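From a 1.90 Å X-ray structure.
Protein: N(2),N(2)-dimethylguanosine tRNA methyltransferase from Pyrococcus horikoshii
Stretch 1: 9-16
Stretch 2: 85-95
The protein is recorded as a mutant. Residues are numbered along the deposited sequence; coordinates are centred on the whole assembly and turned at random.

Stretch 1, residues 9-16: GKAKILIP
Stretch 2, residues 85-95: ELMKRNVMLNF

An edge of β-strand that lacks a neighbouring strand leaves amide and carbonyl groups in need of partners, and a helix can supply them through its asparagines, whose carboxamides carry a donor and an acceptor side by side. The packing of residues 9–16 against residues 85–95 in this tRNA methyltransferase is a compact example. Residues 11–15 form an extended strand, with phi between −97° and −135° and psi between 122° and 164°; G9 precedes it at phi/psi 67/−140 and K10 at −84/1. The helix enters E85 from earlier in the chain and keeps phi near −65° and psi near −40° through V91, after which psi rises to −11° at M92, −17° at L93 and −9° at N94. The two elements run roughly antiparallel, at 150° between their N-to-C directions, and their axes approach to 7.5 Å. In register, the CA of I13 lies 5.2 Å from the CA of N90, and the CA of K12 lies 6.6 Å from the CA of N94.

Two asparagines one helical turn apart read two strand residues spaced by two. N94, chi1 m (−65°) and chi2 −83°, serves K12: K12 N donates to N94 OD1 at 2.9 Å and a nearly linear 172°, while N94 ND2 donates to K12 O at 2.7 Å and 149°. N90, chi1 m (−71°) and chi2 −30°, repeats the pattern: L14 N donates to N90 OD1 at 2.7 Å and 164°, and N90 ND2 returns a longer bond to L14 O at 3.3 Å and 159°. Each carboxamide thus closes a ring with the N–H and C=O of a single residue, mimicking the pairing of a neighbouring strand.

Most of the remaining capacity of these amides is also used. N94 ND2 donates back to N90 O at 2.7 Å and 144°, tying the second asparagine to the helix backbone; N90 ND2 has a further partner elsewhere in the structure. A water donates to N94 OD1 at 2.6 Å and to K10 O at 3.1 Å, extending the polar link one residue before the strand. Within the helix, N90 N bonds to L86 O at 2.9 Å, and N94 N to V91 O at 3.0 Å.

Apolar contacts accompany this ladder. L14 (m, t), the residue most covered by the opposing stretch, places its CG 4.0 Å from L93 CD2 and its CB 4.2 Å from L86 CD1; both helix leucines adopt t, p and send CA-to-CB toward the strand. L86 CD2 also meets P16 CD at 4.2 Å. R89 (m, t, p) brings NH1 to 4.0 Å from L14 CD1, a contact without a hydrogen bond. The side-chain ends of K10 and K12 lead away from the helix. K12 bonds N94 through its backbone N and O, its CB lies 3.9 Å from N94 OD1, and its ammonium makes no hydrogen bond to the helix. In all, the contact buries 435 Å² summed over both sides.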

# COMPACT_ATOMS: atom_id res chain seq x y z
N GLY A 9 0.08 20.30 1.67
CA GLY A 9 1.31 20.31 0.90
C GLY A 9 1.35 21.62 0.14
O GLY A 9 0.97 22.66 0.67
N LYS A 10 1.79 21.58 -1.12
CA LYS A 10 1.86 22.78 -1.93
C LYS A 10 0.52 23.10 -2.60
O LYS A 10 0.41 24.09 -3.33
CB LYS A 10 2.95 22.64 -3.00
CG LYS A 10 4.36 22.57 -2.44
CD LYS A 10 5.39 22.47 -3.55
CE LYS A 10 6.81 22.42 -2.98
NZ LYS A 10 7.82 22.16 -4.04
N ALA A 11 -0.49 22.28 -2.35
CA ALA A 11 -1.79 22.48 -2.97
C ALA A 11 -2.82 23.21 -2.11
O ALA A 11 -2.88 23.03 -0.89
CB ALA A 11 -2.37 21.13 -3.40
N LYS A 12 -3.61 24.05 -2.76
CA LYS A 12 -4.68 24.81 -2.11
C LYS A 12 -5.95 24.36 -2.79
O LYS A 12 -6.08 24.47 -4.02
CB LYS A 12 -4.48 26.31 -2.30
CG LYS A 12 -3.18 26.84 -1.72
CD LYS A 12 -3.08 28.36 -1.85
CE LYS A 12 -1.72 28.85 -1.39
NZ LYS A 12 -0.63 28.26 -2.22
N ILE A 13 -6.90 23.83 -2.02
CA ILE A 13 -8.14 23.34 -2.61
C ILE A 13 -9.38 23.75 -1.84
O ILE A 13 -9.32 24.17 -0.68
CB ILE A 13 -8.15 21.80 -2.70
CG1 ILE A 13 -8.02 21.21 -1.29
CG2 ILE A 13 -7.03 21.32 -3.60
CD1 ILE A 13 -8.30 19.72 -1.22
N LEU A 14 -10.53 23.62 -2.50
CA LEU A 14 -11.80 23.94 -1.90
C LEU A 14 -12.52 22.63 -1.61
O LEU A 14 -12.53 21.72 -2.44
CB LEU A 14 -12.64 24.79 -2.86
CG LEU A 14 -12.03 26.14 -3.24
CD1 LEU A 14 -12.92 26.83 -4.27
CD2 LEU A 14 -11.88 27.01 -2.00
N ILE A 15 -13.11 22.53 -0.43
CA ILE A 15 -13.85 21.34 -0.04
C ILE A 15 -15.23 21.78 0.45
O ILE A 15 -15.39 22.90 0.93
CB ILE A 15 -13.13 20.55 1.08
CG1 ILE A 15 -13.07 21.39 2.36
CG2 ILE A 15 -11.73 20.17 0.63
CD1 ILE A 15 -12.49 20.65 3.54
N PRO A 16 -16.23 20.89 0.34
CA PRO A 16 -17.58 21.25 0.80
C PRO A 16 -17.66 21.42 2.32
O PRO A 16 -16.69 21.03 3.01
CB PRO A 16 -18.43 20.09 0.29
CG PRO A 16 -17.48 18.93 0.36
CD PRO A 16 -16.20 19.53 -0.20
N GLU A 85 -16.90 18.69 -11.11
CA GLU A 85 -16.98 20.15 -11.10
C GLU A 85 -15.97 20.74 -10.12
O GLU A 85 -15.32 21.75 -10.41
CB GLU A 85 -18.39 20.60 -10.71
CG GLU A 85 -19.45 20.34 -11.77
CD GLU A 85 -19.14 21.04 -13.08
OE1 GLU A 85 -18.89 22.26 -13.07
OE2 GLU A 85 -19.16 20.36 -14.13
N LEU A 86 -15.83 20.11 -8.95
CA LEU A 86 -14.90 20.58 -7.94
C LEU A 86 -13.45 20.37 -8.36
O LEU A 86 -12.57 21.17 -8.04
CB LEU A 86 -15.17 19.88 -6.61
CG LEU A 86 -14.33 20.37 -5.42
CD1 LEU A 86 -14.44 21.88 -5.29
CD2 LEU A 86 -14.80 19.68 -4.15
N MET A 87 -13.20 19.28 -9.07
CA MET A 87 -11.85 18.99 -9.55
C MET A 87 -11.39 20.09 -10.50
O MET A 87 -10.26 20.57 -10.39
CB MET A 87 -11.82 17.61 -10.23
CG MET A 87 -11.88 16.44 -9.24
SD MET A 87 -12.33 14.84 -9.96
CE MET A 87 -10.98 14.53 -10.98
N LYS A 88 -12.25 20.49 -11.42
CA LYS A 88 -11.90 21.55 -12.37
C LYS A 88 -11.58 22.85 -11.64
O LYS A 88 -10.62 23.55 -11.97
CB LYS A 88 -13.05 21.78 -13.36
CG LYS A 88 -13.29 20.64 -14.35
CD LYS A 88 -14.37 21.00 -15.38
CE LYS A 88 -15.73 21.22 -14.72
NZ LYS A 88 -16.79 21.62 -15.71
N ARG A 89 -12.38 23.18 -10.63
CA ARG A 89 -12.16 24.40 -9.86
C ARG A 89 -10.83 24.35 -9.11
O ARG A 89 -10.05 25.31 -9.14
CB ARG A 89 -13.29 24.61 -8.85
CG ARG A 89 -14.67 24.66 -9.49
CD ARG A 89 -15.72 25.09 -8.47
NE ARG A 89 -15.38 26.38 -7.87
CZ ARG A 89 -16.19 27.07 -7.08
NH1 ARG A 89 -15.80 28.24 -6.59
NH2 ARG A 89 -17.40 26.60 -6.78
N ASN A 90 -10.57 23.24 -8.43
CA ASN A 90 -9.33 23.13 -7.67
C ASN A 90 -8.09 23.13 -8.54
O ASN A 90 -7.06 23.66 -8.14
CB ASN A 90 -9.37 21.89 -6.77
CG ASN A 90 -10.34 22.05 -5.62
OD1 ASN A 90 -10.56 23.16 -5.14
ND2 ASN A 90 -10.91 20.94 -5.15
N VAL A 91 -8.19 22.54 -9.73
CA VAL A 91 -7.03 22.52 -10.62
C VAL A 91 -6.71 23.96 -11.04
O VAL A 91 -5.55 24.37 -11.02
CB VAL A 91 -7.30 21.66 -11.87
CG1 VAL A 91 -6.24 21.92 -12.94
CG2 VAL A 91 -7.27 20.19 -11.48
N MET A 92 -7.73 24.73 -11.38
CA MET A 92 -7.52 26.11 -11.79
C MET A 92 -7.12 27.01 -10.63
O MET A 92 -6.70 28.15 -10.84
CB MET A 92 -8.76 26.65 -12.50
CG MET A 92 -9.01 25.96 -13.83
SD MET A 92 -7.43 25.63 -14.69
CE MET A 92 -6.98 27.30 -15.24
N LEU A 93 -7.26 26.50 -9.42
CA LEU A 93 -6.88 27.26 -8.24
C LEU A 93 -5.38 27.12 -8.01
O LEU A 93 -4.77 27.91 -7.30
CB LEU A 93 -7.64 26.74 -7.01
CG LEU A 93 -7.46 27.49 -5.69
CD1 LEU A 93 -7.85 28.95 -5.87
CD2 LEU A 93 -8.30 26.83 -4.60
N ASN A 94 -4.79 26.11 -8.65
CA ASN A 94 -3.37 25.84 -8.50
C ASN A 94 -2.55 25.98 -9.78
O ASN A 94 -1.32 25.95 -9.75
CB ASN A 94 -3.19 24.42 -7.95
CG ASN A 94 -3.75 24.28 -6.55
OD1 ASN A 94 -3.09 24.62 -5.57
ND2 ASN A 94 -4.98 23.79 -6.44
N PHE A 95 -3.24 26.15 -10.91
CA PHE A 95 -2.56 26.29 -12.19
C PHE A 95 -3.21 27.40 -13.02
O PHE A 95 -4.39 27.68 -12.87
CB PHE A 95 -2.64 24.97 -12.97
CG PHE A 95 -1.90 23.84 -12.31
CD1 PHE A 95 -0.54 23.66 -12.54
CD2 PHE A 95 -2.56 22.97 -11.45
CE1 PHE A 95 0.15 22.62 -11.91
CE2 PHE A 95 -1.87 21.94 -10.82
CZ PHE A 95 -0.51 21.76 -11.05
O HOH W 1 -0.89 26.04 -5.31